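Local coordinates for LbaCas13a H328A (C2c2) (Lachnospiraceae bacterium NK4A179, PDB 5WLH), which binds a CRISPR guide RNA as an RNA-targeting Cas13a nuclease and probably cleaves RNA at adenosines once a matching target is recognised, at residues 1299-1304 with 1328-1333; 1334-1339 with 1376-1381; 1261-1266 with 1365-1370. One frame throughout, in Å; residues are numbered along the deposited sequence.

Interaction 1: 1299-1304 with 1328-1333; sequences VRFEFV and ITIREK. With nucleotides of chain B.
The Phe1303 ring runs alongside the Ile1328 side chain in the same direction, with CE2 of Phe1303 3.7 Å from CG1 of Ile1328; Ile1328 packs on Phe1303, and it is Phe1303 that meets the bound guide RNA. The base of A6 of chain B lies over one face of the Phe1303 ring, its C8 3.5 Å above the ring plane and displaced toward the rim. CB of Phe1303 meets O4' of the G5 sugar of chain B at 3.2 Å. A flat apolar side chain suits this place, since it offers a face to a base and its root to a ribose. Phe1301 takes a lesser share: N1 of A6 of chain B comes to the edge of its ring, while CD1 of Phe1301 packs 3.6 Å from CG2 of Ile1328. Behind these groups is an antiparallel beta hairpin, formed by strands 1297-1310 and 1321-1330 at one border of a four-stranded sheet. Glu1302 and Thr1329 make a hydrogen-bonded pair of it, with Glu1302 N 2.8 Å from Thr1329 O and Thr1329 N 2.9 Å from Glu1302 O. Where the strand ends, Arg1331 N adds a bond to Arg1300 O. Two arginines then run alongside each other, their guanidinium planes 23° apart. CD of Arg1300 sits 3.4 Å above the centre of the Arg1331 guanidinium, and NH1 of Arg1300 is only 3.5 Å from NH2 of Arg1331. Both nitrogens donate to the carbonyl of Asn1334, which probably eases the repulsion between like charges. A bend at chi3 (68°) places NE of Arg1331 to bond Lys1333 O. Farther out, Leu1288 and Pro1285 of helix 1284-1294 pack on Phe1301 and Phe1303 respectively, and Ser1267 OG bonds Ile1328 N.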
loop_
_atom_site.group_PDB
_atom_site.type_symbol
_atom_site.label_atom_id
_atom_site.label_comp_id
_atom_site.label_asym_id
_atom_site.label_seq_id
_atom_site.Cartn_x
_atom_site.Cartn_y
_atom_site.Cartn_z
ATOM N N VAL A 1299 -11.022 13.295 -6.116
ATOM C CA VAL A 1299 -12.206 12.795 -6.795
ATOM C C VAL A 1299 -13.228 12.363 -5.755
ATOM O O VAL A 1299 -12.880 11.922 -4.656
ATOM C CB VAL A 1299 -11.882 11.654 -7.791
ATOM C CG1 VAL A 1299 -10.810 12.105 -8.760
ATOM C CG2 VAL A 1299 -11.474 10.365 -7.060
ATOM N N ARG A 1300 -14.507 12.551 -6.093
ATOM C CA ARG A 1300 -15.620 12.123 -5.258
ATOM C C ARG A 1300 -16.299 10.939 -5.936
ATOM O O ARG A 1300 -16.940 11.095 -6.979
ATOM C CB ARG A 1300 -16.615 13.260 -5.023
ATOM C CG ARG A 1300 -16.045 14.423 -4.234
ATOM C CD ARG A 1300 -17.123 15.507 -4.004
ATOM N NE ARG A 1300 -16.700 16.534 -3.051
ATOM C CZ ARG A 1300 -16.334 17.765 -3.395
ATOM N NH1 ARG A 1300 -16.340 18.123 -4.673
ATOM N NH2 ARG A 1300 -15.963 18.641 -2.467
ATOM N N PHE A 1301 -16.163 9.757 -5.337
ATOM C CA PHE A 1301 -16.735 8.555 -5.907
ATOM C C PHE A 1301 -18.236 8.512 -5.711
ATOM O O PHE A 1301 -18.775 9.001 -4.716
ATOM C CB PHE A 1301 -16.155 7.315 -5.243
ATOM C CG PHE A 1301 -14.725 7.096 -5.527
ATOM C CD1 PHE A 1301 -14.244 7.169 -6.809
ATOM C CD2 PHE A 1301 -13.861 6.729 -4.492
ATOM C CE1 PHE A 1301 -12.908 6.911 -7.065
ATOM C CE2 PHE A 1301 -12.534 6.480 -4.742
ATOM C CZ PHE A 1301 -12.055 6.581 -6.036
ATOM N N GLU A 1302 -18.905 7.895 -6.663
ATOM C CA GLU A 1302 -20.262 7.433 -6.471
ATOM C C GLU A 1302 -20.269 5.959 -6.819
ATOM O O GLU A 1302 -19.646 5.541 -7.798
ATOM C CB GLU A 1302 -21.262 8.210 -7.337
ATOM C CG GLU A 1302 -21.353 9.698 -7.004
ATOM C CD GLU A 1302 -22.223 10.007 -5.790
ATOM O OE1 GLU A 1302 -22.673 11.173 -5.663
ATOM O OE2 GLU A 1302 -22.452 9.101 -4.957
ATOM N N PHE A 1303 -20.962 5.177 -6.016
ATOM C CA PHE A 1303 -21.008 3.738 -6.206
ATOM C C PHE A 1303 -22.354 3.381 -6.809
ATOM O O PHE A 1303 -23.394 3.587 -6.181
ATOM C CB PHE A 1303 -20.775 3.051 -4.876
ATOM C CG PHE A 1303 -19.360 3.118 -4.452
ATOM C CD1 PHE A 1303 -18.811 4.311 -4.005
ATOM C CD2 PHE A 1303 -18.545 2.009 -4.577
ATOM C CE1 PHE A 1303 -17.467 4.378 -3.635
ATOM C CE2 PHE A 1303 -17.213 2.071 -4.219
ATOM C CZ PHE A 1303 -16.684 3.248 -3.736
ATOM N N VAL A 1304 -22.323 2.881 -8.035
ATOM C CA VAL A 1304 -23.548 2.620 -8.772
ATOM C C VAL A 1304 -23.429 1.232 -9.369
ATOM O O VAL A 1304 -22.677 0.396 -8.859
ATOM C CB VAL A 1304 -23.792 3.705 -9.839
ATOM C CG1 VAL A 1304 -24.042 5.036 -9.160
ATOM C CG2 VAL A 1304 -22.611 3.824 -10.771
ATOM N N ILE A 1328 -17.748 1.759 -9.831
ATOM C CA ILE A 1328 -17.197 2.960 -9.215
ATOM C C ILE A 1328 -17.178 4.040 -10.278
ATOM O O ILE A 1328 -16.580 3.870 -11.346
ATOM C CB ILE A 1328 -15.784 2.712 -8.666
ATOM C CG1 ILE A 1328 -15.792 1.557 -7.646
ATOM C CG2 ILE A 1328 -15.219 3.987 -8.092
ATOM C CD1 ILE A 1328 -14.375 1.036 -7.295
ATOM N N THR A 1329 -17.847 5.143 -10.004
ATOM C CA THR A 1329 -17.766 6.228 -10.954
ATOM C C THR A 1329 -17.495 7.473 -10.140
ATOM O O THR A 1329 -17.280 7.381 -8.922
ATOM C CB THR A 1329 -19.049 6.331 -11.784
ATOM O OG1 THR A 1329 -18.820 7.212 -12.890
ATOM C CG2 THR A 1329 -20.208 6.825 -10.931
ATOM N N ILE A 1330 -17.489 8.623 -10.793
ATOM C CA ILE A 1330 -17.203 9.887 -10.129
ATOM C C ILE A 1330 -18.450 10.751 -10.230
ATOM O O ILE A 1330 -19.133 10.731 -11.260
ATOM C CB ILE A 1330 -15.961 10.555 -10.746
ATOM C CG1 ILE A 1330 -14.735 9.666 -10.470
ATOM C CG2 ILE A 1330 -15.743 11.926 -10.167
ATOM C CD1 ILE A 1330 -13.497 10.079 -11.198
ATOM N N ARG A 1331 -18.761 11.468 -9.147
ATOM C CA ARG A 1331 -19.944 12.328 -9.103
ATOM C C ARG A 1331 -20.021 13.191 -10.358
ATOM O O ARG A 1331 -19.046 13.843 -10.737
ATOM C CB ARG A 1331 -19.907 13.206 -7.851
ATOM C CG ARG A 1331 -21.282 13.629 -7.342
ATOM C CD ARG A 1331 -21.207 14.217 -5.941
ATOM N NE ARG A 1331 -20.502 15.497 -5.932
ATOM C CZ ARG A 1331 -20.398 16.286 -4.865
ATOM N NH1 ARG A 1331 -20.948 15.923 -3.709
ATOM N NH2 ARG A 1331 -19.741 17.438 -4.954
ATOM N N GLU A 1332 -21.181 13.164 -11.023
ATOM C CA GLU A 1332 -21.309 13.830 -12.315
ATOM C C GLU A 1332 -21.165 15.341 -12.187
ATOM O O GLU A 1332 -20.707 16.000 -13.132
ATOM C CB GLU A 1332 -22.651 13.468 -12.955
ATOM C CG GLU A 1332 -23.128 12.066 -12.584
ATOM C CD GLU A 1332 -24.456 11.696 -13.223
ATOM O OE1 GLU A 1332 -24.674 12.057 -14.402
ATOM O OE2 GLU A 1332 -25.284 11.047 -12.540
ATOM N N LYS A 1333 -21.521 15.896 -11.034
ATOM C CA LYS A 1333 -21.461 17.330 -10.779
ATOM C C LYS A 1333 -20.441 17.602 -9.682
ATOM O O LYS A 1333 -20.597 17.124 -8.553
ATOM C CB LYS A 1333 -22.841 17.867 -10.387
ATOM C CG LYS A 1333 -22.826 19.137 -9.566
ATOM C CD LYS A 1333 -24.159 19.867 -9.706
ATOM C CE LYS A 1333 -24.099 20.909 -10.813
ATOM N NZ LYS A 1333 -23.117 21.991 -10.510
ATOM P P A B 6 -21.028 1.957 1.661
ATOM O OP1 A B 6 -21.935 0.834 1.945
ATOM O OP2 A B 6 -21.156 3.258 2.384
ATOM O "O5'" A B 6 -19.528 1.456 1.920
ATOM C "C5'" A B 6 -19.135 0.123 1.590
ATOM C "C4'" A B 6 -17.694 0.077 1.113
ATOM O "O4'" A B 6 -17.577 0.792 -0.133
ATOM C "C3'" A B 6 -16.676 0.757 2.013
ATOM O "O3'" A B 6 -16.266 -0.078 3.070
ATOM C "C2'" A B 6 -15.556 1.107 1.050
ATOM O "O2'" A B 6 -14.824 -0.069 0.707
ATOM C "C1'" A B 6 -16.359 1.499 -0.179
ATOM N N9 A B 6 -16.678 2.932 -0.237
ATOM C C8 A B 6 -17.929 3.497 -0.242
ATOM N N7 A B 6 -17.910 4.800 -0.357
ATOM C C5 A B 6 -16.554 5.099 -0.446
ATOM C C6 A B 6 -15.873 6.308 -0.588
ATOM N N6 A B 6 -16.509 7.487 -0.671
ATOM N N1 A B 6 -14.518 6.262 -0.660
ATOM C C2 A B 6 -13.892 5.078 -0.575
ATOM N N3 A B 6 -14.436 3.870 -0.423
ATOM C C4 A B 6 -15.779 3.953 -0.379
ATOM P P G B 5 -20.373 -2.624 -1.084
ATOM O OP1 G B 5 -19.040 -2.506 -0.430
ATOM O OP2 G B 5 -21.441 -3.433 -0.436
ATOM O "O5'" G B 5 -20.976 -1.181 -1.298
ATOM C "C5'" G B 5 -20.225 -0.142 -1.895
ATOM C "C4'" G B 5 -21.090 1.086 -2.047
ATOM O "O4'" G B 5 -22.143 0.806 -3.012
ATOM C "C3'" G B 5 -21.850 1.520 -0.799
ATOM O "O3'" G B 5 -21.060 2.291 0.092
ATOM C "C2'" G B 5 -23.011 2.311 -1.388
ATOM O "O2'" G B 5 -22.562 3.596 -1.795
ATOM C "C1'" G B 5 -23.332 1.480 -2.633
ATOM N N9 G B 5 -24.355 0.459 -2.344
ATOM C C8 G B 5 -24.142 -0.826 -1.902
ATOM N N7 G B 5 -25.245 -1.512 -1.733
ATOM C C5 G B 5 -26.247 -0.615 -2.090
ATOM C C6 G B 5 -27.655 -0.789 -2.102
ATOM O O6 G B 5 -28.289 -1.803 -1.788
ATOM N N1 G B 5 -28.298 0.372 -2.516
ATOM C C2 G B 5 -27.668 1.545 -2.875
ATOM N N2 G B 5 -28.455 2.557 -3.256
ATOM N N3 G B 5 -26.350 1.734 -2.865
ATOM C C4 G B 5 -25.718 0.608 -2.457
#

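Interaction 2: 1334-1339 with 1376-1381; sequences NGVYSE and DEMIEV
Val1336 and Ile1379 form a single backbone bridge, in which Glu1380 N gives a straight bond of 2.8 Å to Val1336 O and Val1336 N reaches Met1378 O at 3.1 Å. In this way the chain leaving helix 1375-1378, near the last modelled residue Val1381, is fastened to the start of strand 1336-1344. The turn before the strand takes up the last carbonyls of the helix: Asn1334 N donates to Glu1377 O at 2.9 Å, and Gly1335 N adds a weak bond to the Met1378 oxygen already used by Val1336. Asn1334 has a positive phi (54°), which asparagine tolerates better than most residues, and a side chain at Gly1335 would press on Met1378 CG. A water carries the link onward from Ser1338 N to Glu1380 O.

Among the side chains, Glu1380 does most of the work. Its CG is anti to the backbone N (chi1 179°), and the extended chain crosses Asn1334 at about a right angle, CB resting 3.5 Å from Asn1334 OD1. The side chain runs alongside Tyr1337, OE1 of Glu1380 3.7 Å from CG of Tyr1337, and OE1 makes a long, weak ion pair with Arg1300. On the apolar side, CG2 of Val1336 touches CG of Met1378 at 3.8 Å.

Ile1364 of helix 1357-1368 packs against Val1336, Met1378 and Ile1379, while Tyr1337 leans on Asn1298 and Arg1300 of strand 1297-1310 and Ser1338 on Asp1353 of strand 1349-1353.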
loop_
_atom_site.group_PDB
_atom_site.type_symbol
_atom_site.label_atom_id
_atom_site.label_comp_id
_atom_site.label_asym_id
_atom_site.label_seq_id
_atom_site.Cartn_x
_atom_site.Cartn_y
_atom_site.Cartn_z
ATOM N N ASN A 1334 -19.399 18.363 -10.020
ATOM C CA ASN A 1334 -18.342 18.731 -9.077
ATOM C C ASN A 1334 -17.747 17.489 -8.425
ATOM O O ASN A 1334 -17.626 17.398 -7.202
ATOM C CB ASN A 1334 -18.850 19.704 -8.020
ATOM C CG ASN A 1334 -19.276 21.028 -8.631
ATOM O OD1 ASN A 1334 -18.732 21.435 -9.652
ATOM N ND2 ASN A 1334 -20.242 21.691 -8.017
ATOM N N GLY A 1335 -17.415 16.517 -9.260
ATOM C CA GLY A 1335 -16.805 15.302 -8.769
ATOM C C GLY A 1335 -15.297 15.298 -8.753
ATOM O O GLY A 1335 -14.699 14.432 -8.110
ATOM N N VAL A 1336 -14.663 16.251 -9.431
ATOM C CA VAL A 1336 -13.208 16.307 -9.564
ATOM C C VAL A 1336 -12.774 17.733 -9.262
ATOM O O VAL A 1336 -13.281 18.679 -9.877
ATOM C CB VAL A 1336 -12.737 15.891 -10.967
ATOM C CG1 VAL A 1336 -11.218 16.054 -11.114
ATOM C CG2 VAL A 1336 -13.157 14.428 -11.301
ATOM N N TYR A 1337 -11.857 17.899 -8.313
ATOM C CA TYR A 1337 -11.284 19.223 -8.106
ATOM C C TYR A 1337 -9.802 19.102 -7.780
ATOM O O TYR A 1337 -9.319 18.058 -7.341
ATOM C CB TYR A 1337 -12.024 20.019 -7.015
ATOM C CG TYR A 1337 -12.045 19.389 -5.641
ATOM C CD1 TYR A 1337 -12.990 18.426 -5.322
ATOM C CD2 TYR A 1337 -11.146 19.782 -4.655
ATOM C CE1 TYR A 1337 -13.031 17.851 -4.072
ATOM C CE2 TYR A 1337 -11.181 19.204 -3.390
ATOM C CZ TYR A 1337 -12.127 18.238 -3.114
ATOM O OH TYR A 1337 -12.183 17.648 -1.870
ATOM N N SER A 1338 -9.084 20.190 -8.038
ATOM C CA SER A 1338 -7.657 20.239 -7.778
ATOM C C SER A 1338 -7.406 20.519 -6.311
ATOM O O SER A 1338 -8.122 21.295 -5.680
ATOM C CB SER A 1338 -6.993 21.322 -8.627
ATOM O OG SER A 1338 -5.603 21.393 -8.342
ATOM N N GLU A 1339 -6.400 19.855 -5.758
ATOM C CA GLU A 1339 -5.819 20.329 -4.518
ATOM C C GLU A 1339 -5.321 21.753 -4.710
ATOM O O GLU A 1339 -4.902 22.145 -5.801
ATOM C CB GLU A 1339 -4.651 19.440 -4.097
ATOM C CG GLU A 1339 -5.048 18.128 -3.473
ATOM C CD GLU A 1339 -5.715 18.299 -2.115
ATOM O OE1 GLU A 1339 -6.956 18.383 -2.071
ATOM O OE2 GLU A 1339 -5.002 18.340 -1.096
ATOM N N ASP A 1376 -17.196 19.575 -18.091
ATOM C CA ASP A 1376 -17.556 20.877 -17.539
ATOM C C ASP A 1376 -18.371 20.730 -16.262
ATOM O O ASP A 1376 -18.147 21.452 -15.283
ATOM C CB ASP A 1376 -18.336 21.692 -18.573
ATOM C CG ASP A 1376 -17.517 22.002 -19.805
ATOM O OD1 ASP A 1376 -16.275 22.137 -19.681
ATOM O OD2 ASP A 1376 -18.121 22.125 -20.896
ATOM N N GLU A 1377 -19.336 19.811 -16.249
ATOM C CA GLU A 1377 -20.115 19.625 -15.033
ATOM C C GLU A 1377 -19.301 18.908 -13.956
ATOM O O GLU A 1377 -19.427 19.218 -12.768
ATOM C CB GLU A 1377 -21.398 18.858 -15.344
ATOM C CG GLU A 1377 -22.656 19.726 -15.236
ATOM C CD GLU A 1377 -23.919 19.005 -15.671
ATOM O OE1 GLU A 1377 -24.912 19.698 -15.977
ATOM O OE2 GLU A 1377 -23.925 17.754 -15.713
ATOM N N MET A 1378 -18.453 17.959 -14.356
ATOM C CA MET A 1378 -17.747 17.149 -13.365
ATOM C C MET A 1378 -16.639 17.934 -12.670
ATOM O O MET A 1378 -16.385 17.741 -11.473
ATOM C CB MET A 1378 -17.177 15.901 -14.035
ATOM C CG MET A 1378 -16.453 14.979 -13.053
ATOM S SD MET A 1378 -16.094 13.382 -13.816
ATOM C CE MET A 1378 -17.722 12.643 -13.872
ATOM N N ILE A 1379 -15.958 18.811 -13.398
ATOM C CA ILE A 1379 -14.833 19.536 -12.828
ATOM C C ILE A 1379 -15.338 20.728 -12.030
ATOM O O ILE A 1379 -16.149 21.525 -12.520
ATOM C CB ILE A 1379 -13.855 19.977 -13.924
ATOM C CG1 ILE A 1379 -13.259 18.751 -14.627
ATOM C CG2 ILE A 1379 -12.783 20.882 -13.318
ATOM C CD1 ILE A 1379 -12.358 19.083 -15.794
ATOM N N GLU A 1380 -14.875 20.835 -10.788
ATOM C CA GLU A 1380 -15.184 21.956 -9.914
ATOM C C GLU A 1380 -14.023 22.941 -9.909
ATOM O O GLU A 1380 -12.852 22.544 -9.987
ATOM C CB GLU A 1380 -15.465 21.461 -8.497
ATOM C CG GLU A 1380 -15.770 22.539 -7.474
ATOM C CD GLU A 1380 -16.027 21.952 -6.099
ATOM O OE1 GLU A 1380 -15.058 21.505 -5.451
ATOM O OE2 GLU A 1380 -17.201 21.930 -5.667
ATOM N N VAL A 1381 -14.356 24.228 -9.821
ATOM C CA VAL A 1381 -13.357 25.281 -9.672
ATOM C C VAL A 1381 -13.951 26.472 -8.915
ATOM O O VAL A 1381 -14.117 26.430 -7.696
ATOM C CB VAL A 1381 -12.817 25.734 -11.028
ATOM C CG1 VAL A 1381 -13.916 26.476 -11.797
ATOM C CG2 VAL A 1381 -11.573 26.609 -10.834
HETATM O O HOH W 1 -10.395 22.370 -9.344
#

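Interaction 3: 1261-1266 with 1365-1370; sequences SFLGIY and RLLFYP
Ser1261 and Leu1263 meet Leu1367 and Phe1368 in a buried contact between the start of helix 1262-1273 and the end of helix 1357-1368, where one N-H meets a carbonyl directly and another through a water. Leu1263 N donates to Leu1367 O at 3.0 Å, lying in the carbonyl plane. A water accepts from Phe1262 N and donates to both Leu1366 O and Tyr1369 O. Ser1261 is the N-cap: with OG between its own N and carbonyl carbon (chi1 53°), it accepts from Gly1264 N at 2.9 Å. The same hydroxyl donates to a second water, which bonds Phe1368 O. The hydroxyl suits as cap and water donor, and small size suits because CB of Ser1261, 3.2 Å from Leu1367 O, is also crowded by Tyr1369 O. The region probably belongs to the C-terminal HEPN nuclease domain of Cas13a. The apolar part of the contact is a CH-pi interaction: CD1 of Leu1263 stands over the centre of the Phe1368 ring, 3.6 Å from the centroid and 13° off the normal, while CG of Leu1263 packs 3.9 Å from CB of Leu1367. An alanine in place of Phe1368 would probably open a gap beneath Leu1263 CD1, leaving that methyl without its aromatic face. CD2 at the edge of the Phe1262 ring approaches Leu1366 O at 3.5 Å. Past the helix end a cis peptide joins Tyr1369 to Pro1370.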
loop_
_atom_site.group_PDB
_atom_site.type_symbol
_atom_site.label_atom_id
_atom_site.label_comp_id
_atom_site.label_asym_id
_atom_site.label_seq_id
_atom_site.Cartn_x
_atom_site.Cartn_y
_atom_site.Cartn_z
ATOM N N SER A 1261 -12.473 0.894 -19.158
ATOM C CA SER A 1261 -11.743 2.011 -18.589
ATOM C C SER A 1261 -10.975 1.556 -17.363
ATOM O O SER A 1261 -11.214 0.482 -16.817
ATOM C CB SER A 1261 -12.705 3.119 -18.193
ATOM O OG SER A 1261 -13.702 2.562 -17.362
ATOM N N PHE A 1262 -10.042 2.404 -16.932
ATOM C CA PHE A 1262 -9.424 2.206 -15.631
ATOM C C PHE A 1262 -10.480 2.125 -14.535
ATOM O O PHE A 1262 -10.420 1.259 -13.667
ATOM C CB PHE A 1262 -8.412 3.323 -15.365
ATOM C CG PHE A 1262 -7.036 3.003 -15.893
ATOM C CD1 PHE A 1262 -6.310 1.944 -15.358
ATOM C CD2 PHE A 1262 -6.483 3.732 -16.932
ATOM C CE1 PHE A 1262 -5.039 1.629 -15.831
ATOM C CE2 PHE A 1262 -5.203 3.424 -17.420
ATOM C CZ PHE A 1262 -4.481 2.374 -16.865
ATOM N N LEU A 1263 -11.470 3.024 -14.557
ATOM C CA LEU A 1263 -12.527 2.938 -13.553
ATOM C C LEU A 1263 -13.270 1.620 -13.640
ATOM O O LEU A 1263 -13.670 1.058 -12.617
ATOM C CB LEU A 1263 -13.513 4.094 -13.706
ATOM C CG LEU A 1263 -13.045 5.388 -13.054
ATOM C CD1 LEU A 1263 -14.051 6.462 -13.404
ATOM C CD2 LEU A 1263 -12.942 5.249 -11.534
ATOM N N GLY A 1264 -13.484 1.119 -14.857
ATOM C CA GLY A 1264 -14.191 -0.142 -14.999
ATOM C C GLY A 1264 -13.378 -1.319 -14.492
ATOM O O GLY A 1264 -13.931 -2.274 -13.942
ATOM N N ILE A 1265 -12.063 -1.276 -14.695
ATOM C CA ILE A 1265 -11.208 -2.347 -14.192
ATOM C C ILE A 1265 -11.143 -2.290 -12.674
ATOM O O ILE A 1265 -11.329 -3.306 -11.994
ATOM C CB ILE A 1265 -9.812 -2.258 -14.821
ATOM C CG1 ILE A 1265 -9.881 -2.546 -16.324
ATOM C CG2 ILE A 1265 -8.854 -3.282 -14.148
ATOM C CD1 ILE A 1265 -8.749 -1.888 -17.124
ATOM N N TYR A 1266 -10.896 -1.095 -12.123
ATOM C CA TYR A 1266 -10.917 -0.941 -10.673
ATOM C C TYR A 1266 -12.276 -1.346 -10.115
ATOM O O TYR A 1266 -12.362 -1.962 -9.045
ATOM C CB TYR A 1266 -10.568 0.502 -10.295
ATOM C CG TYR A 1266 -9.078 0.715 -10.159
ATOM C CD1 TYR A 1266 -8.262 0.786 -11.282
ATOM C CD2 TYR A 1266 -8.486 0.800 -8.895
ATOM C CE1 TYR A 1266 -6.875 0.954 -11.153
ATOM C CE2 TYR A 1266 -7.116 0.968 -8.756
ATOM C CZ TYR A 1266 -6.322 1.019 -9.880
ATOM O OH TYR A 1266 -4.963 1.172 -9.740
ATOM N N ARG A 1365 -10.387 11.824 -18.562
ATOM C CA ARG A 1365 -10.343 10.971 -19.744
ATOM C C ARG A 1365 -9.552 9.699 -19.464
ATOM O O ARG A 1365 -9.911 8.609 -19.922
ATOM C CB ARG A 1365 -9.718 11.726 -20.906
ATOM C CG ARG A 1365 -10.532 12.939 -21.362
ATOM C CD ARG A 1365 -10.339 13.075 -22.852
ATOM N NE ARG A 1365 -9.445 14.162 -23.191
ATOM C CZ ARG A 1365 -8.886 14.329 -24.385
ATOM N NH1 ARG A 1365 -9.102 13.465 -25.375
ATOM N NH2 ARG A 1365 -8.099 15.374 -24.584
ATOM N N LEU A 1366 -8.455 9.837 -18.734
ATOM C CA LEU A 1366 -7.678 8.676 -18.326
ATOM C C LEU A 1366 -8.540 7.685 -17.560
ATOM O O LEU A 1366 -8.461 6.469 -17.782
ATOM C CB LEU A 1366 -6.499 9.162 -17.482
ATOM C CG LEU A 1366 -5.606 8.217 -16.698
ATOM C CD1 LEU A 1366 -4.231 8.868 -16.576
ATOM C CD2 LEU A 1366 -6.207 7.973 -15.336
ATOM N N LEU A 1367 -9.356 8.182 -16.632
ATOM C CA LEU A 1367 -10.144 7.282 -15.794
ATOM C C LEU A 1367 -11.293 6.654 -16.558
ATOM O O LEU A 1367 -11.652 5.494 -16.304
ATOM C CB LEU A 1367 -10.686 8.034 -14.587
ATOM C CG LEU A 1367 -9.609 8.439 -13.580
ATOM C CD1 LEU A 1367 -10.206 9.438 -12.603
ATOM C CD2 LEU A 1367 -9.123 7.191 -12.860
ATOM N N PHE A 1368 -11.892 7.401 -17.483
ATOM C CA PHE A 1368 -13.176 7.014 -18.060
ATOM C C PHE A 1368 -13.075 6.410 -19.443
ATOM O O PHE A 1368 -13.968 5.652 -19.826
ATOM C CB PHE A 1368 -14.119 8.220 -18.153
ATOM C CG PHE A 1368 -14.871 8.497 -16.887
ATOM C CD1 PHE A 1368 -16.075 7.849 -16.623
ATOM C CD2 PHE A 1368 -14.373 9.386 -15.955
ATOM C CE1 PHE A 1368 -16.772 8.104 -15.455
ATOM C CE2 PHE A 1368 -15.069 9.644 -14.781
ATOM C CZ PHE A 1368 -16.259 9.011 -14.528
ATOM N N TYR A 1369 -12.053 6.757 -20.219
ATOM C CA TYR A 1369 -11.973 6.283 -21.598
ATOM C C TYR A 1369 -12.149 4.760 -21.655
ATOM O O TYR A 1369 -11.468 4.036 -20.916
ATOM C CB TYR A 1369 -10.635 6.678 -22.226
ATOM C CG TYR A 1369 -10.662 6.478 -23.719
ATOM C CD1 TYR A 1369 -10.415 5.230 -24.271
ATOM C CD2 TYR A 1369 -11.013 7.517 -24.567
ATOM C CE1 TYR A 1369 -10.487 5.031 -25.633
ATOM C CE2 TYR A 1369 -11.081 7.328 -25.936
ATOM C CZ TYR A 1369 -10.821 6.085 -26.460
ATOM O OH TYR A 1369 -10.881 5.885 -27.824
ATOM N N PRO A 1370 -12.992 4.228 -22.567
ATOM C CA PRO A 1370 -13.688 4.840 -23.712
ATOM C C PRO A 1370 -14.975 5.601 -23.393
ATOM O O PRO A 1370 -15.550 6.196 -24.312
ATOM C CB PRO A 1370 -14.011 3.627 -24.596
ATOM C CG PRO A 1370 -14.238 2.550 -23.659
ATOM C CD PRO A 1370 -13.262 2.782 -22.505
HETATM O O HOH W 2 -15.500 4.325 -17.994
HETATM O O HOH W 3 -9.548 4.475 -19.152
#

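Interactions 1 and 2 share one antiparallel sheet, their centres about 11 Å apart, and are joined by a probable hydrogen bond, Arg1300 N to Gly1335 O, 2.8 Å. Interaction 3, centred about 12 Å from interaction 1, closes a chain loop within which the hairpin is nested. Phe1368 ties all three together: its CE1 lies 3.4 Å from Thr1329 OG1, and its CZ 4.0 Å from Met1378 CE. Interactions 2 and 3 are about 17 Å apart between centres and alternate along the chain. The guide RNA touches interaction 1 directly, while the nearest atoms of interactions 2 and 3 stay about 6 Å and 9 Å from it.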